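Local structure of CEP104 (Gallus gallus, 5JO8) at residues 48-53 with 88-93. The protein is a centriolar protein whose TOG domain, a helical array, probably binds tubulin or microtubules. Sequence-based numbering, arbitrary orientation.
Sequences GAYSKS and IFLVRR
A cation-pi stack between Y50 and R93 joins helix 43-49 and the residue after it to helix 77-94 in the helical array of this TOG domain. The guanidinium of R93 lies flat on one face of the Y50 ring, the two planes only 11° apart. Its CZ sits over the ring centre, 3.6 Å from the centroid. The R93 chain bends at chi3 (67°), which lays the guanidinium along the ring, NE near Y50 CZ and NH1 and NH2 toward CD1 and CD2, while R93 CD lies 3.6 Å from Y50 CZ. NH1 of R93 also reaches the backbone, donating to A49 O at 3.2 Å. The bond is bent (149°), with the donor above the carbonyl plane. Water 1 gives A49 O a second donor at 3.0 Å and accepts a weak bond from R93 NH2. Carbonyl, water and ring together limit rotation of the guanidinium. The OH of Y50 meets the ring edge of F89, 3.4 Å from CE1, and hydrogen-bonds to E33. This acceptor is likely to polarise the phenol and favour the cation on its face. Deeper in, A49 CB packs on L90 CD2 at 4.0 Å. Replacing Y50 by alanine removes the ring and hydroxyl; the R93 guanidinium is then likely to lose its aromatic platform and turn more freely, and E33 to lose this partner. Helix 54-69 adjoins both segments, with A60 against A49 and V64 against L90. L26 and A34 touch the Y50 side chain, and V91 on helix 77-94 packs against helices 100-121 and 125-142.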
# COMPACT_ATOMS: atom_id res chain seq x y z
N GLY A 48 4.48 -18.39 18.25
CA GLY A 48 4.66 -17.05 18.78
C GLY A 48 3.95 -16.00 17.93
O GLY A 48 3.24 -15.14 18.46
N ALA A 49 4.13 -16.08 16.62
CA ALA A 49 3.48 -15.13 15.70
C ALA A 49 1.95 -15.17 15.79
O ALA A 49 1.28 -14.15 15.56
CB ALA A 49 3.93 -15.39 14.26
N TYR A 50 1.39 -16.33 16.12
CA TYR A 50 -0.06 -16.49 16.22
C TYR A 50 -0.58 -16.28 17.64
O TYR A 50 -1.78 -16.39 17.88
CB TYR A 50 -0.49 -17.88 15.74
CG TYR A 50 -0.65 -18.04 14.24
CD1 TYR A 50 0.45 -18.02 13.39
CD2 TYR A 50 -1.90 -18.26 13.68
CE1 TYR A 50 0.30 -18.19 12.03
CE2 TYR A 50 -2.05 -18.42 12.32
CZ TYR A 50 -0.95 -18.38 11.49
OH TYR A 50 -1.08 -18.55 10.13
N SER A 51 0.32 -15.99 18.57
CA SER A 51 -0.04 -15.92 19.99
C SER A 51 -1.03 -14.79 20.30
O SER A 51 -1.02 -13.74 19.66
CB SER A 51 1.21 -15.76 20.86
OG SER A 51 0.87 -15.50 22.22
N LYS A 52 -1.87 -15.01 21.31
CA LYS A 52 -2.75 -13.96 21.79
C LYS A 52 -1.97 -12.93 22.60
O LYS A 52 -2.46 -11.83 22.88
CB LYS A 52 -3.91 -14.55 22.60
CG LYS A 52 -4.91 -15.33 21.76
CD LYS A 52 -5.53 -14.45 20.67
CE LYS A 52 -6.38 -15.27 19.71
NZ LYS A 52 -5.57 -16.28 18.97
N SER A 53 -0.74 -13.28 22.97
CA SER A 53 0.15 -12.37 23.67
C SER A 53 0.93 -11.50 22.69
O SER A 53 1.70 -12.01 21.87
CB SER A 53 1.11 -13.17 24.55
OG SER A 53 2.22 -12.38 24.93
N ILE A 88 7.04 -13.26 4.40
CA ILE A 88 5.98 -12.41 3.87
C ILE A 88 4.61 -12.91 4.33
O ILE A 88 3.72 -12.11 4.63
CB ILE A 88 6.09 -12.24 2.33
CG1 ILE A 88 7.31 -11.39 1.96
CG2 ILE A 88 4.81 -11.66 1.72
CD1 ILE A 88 7.28 -9.91 2.44
N PHE A 89 4.44 -14.23 4.42
CA PHE A 89 3.22 -14.81 4.97
C PHE A 89 2.96 -14.25 6.38
O PHE A 89 1.84 -13.84 6.71
CB PHE A 89 3.33 -16.35 5.00
CG PHE A 89 2.17 -17.03 5.68
CD1 PHE A 89 2.19 -17.28 7.04
CD2 PHE A 89 1.05 -17.41 4.95
CE1 PHE A 89 1.11 -17.88 7.67
CE2 PHE A 89 -0.03 -18.03 5.58
CZ PHE A 89 0.01 -18.26 6.94
N LEU A 90 4.01 -14.22 7.21
CA LEU A 90 3.87 -13.71 8.57
C LEU A 90 3.68 -12.19 8.60
O LEU A 90 2.91 -11.68 9.40
CB LEU A 90 5.07 -14.14 9.44
CG LEU A 90 5.16 -15.66 9.62
CD1 LEU A 90 6.43 -16.02 10.40
CD2 LEU A 90 3.93 -16.23 10.33
N VAL A 91 4.37 -11.48 7.71
CA VAL A 91 4.21 -10.03 7.57
C VAL A 91 2.77 -9.69 7.23
O VAL A 91 2.20 -8.76 7.81
CB VAL A 91 5.16 -9.46 6.51
CG1 VAL A 91 4.79 -8.01 6.16
CG2 VAL A 91 6.59 -9.51 7.00
N ARG A 92 2.19 -10.42 6.29
CA ARG A 92 0.85 -10.13 5.80
C ARG A 92 -0.16 -10.22 6.94
O ARG A 92 -1.07 -9.39 7.05
CB ARG A 92 0.50 -11.12 4.68
CG ARG A 92 -0.82 -10.84 3.97
CD ARG A 92 -1.08 -11.91 2.92
NE ARG A 92 -2.19 -11.57 2.03
CZ ARG A 92 -2.56 -12.31 0.99
NH1 ARG A 92 -3.57 -11.93 0.23
NH2 ARG A 92 -1.91 -13.44 0.71
N ARG A 93 0.01 -11.22 7.80
CA ARG A 93 -0.82 -11.37 8.99
C ARG A 93 -0.65 -10.21 9.96
O ARG A 93 -1.63 -9.65 10.47
CB ARG A 93 -0.46 -12.66 9.74
CG ARG A 93 -0.80 -13.94 9.03
CD ARG A 93 -0.64 -15.13 9.98
NE ARG A 93 -1.62 -15.10 11.07
CZ ARG A 93 -1.38 -14.71 12.32
NH1 ARG A 93 -0.17 -14.31 12.69
NH2 ARG A 93 -2.37 -14.72 13.21
O HOH W 1 -1.21 -12.65 14.73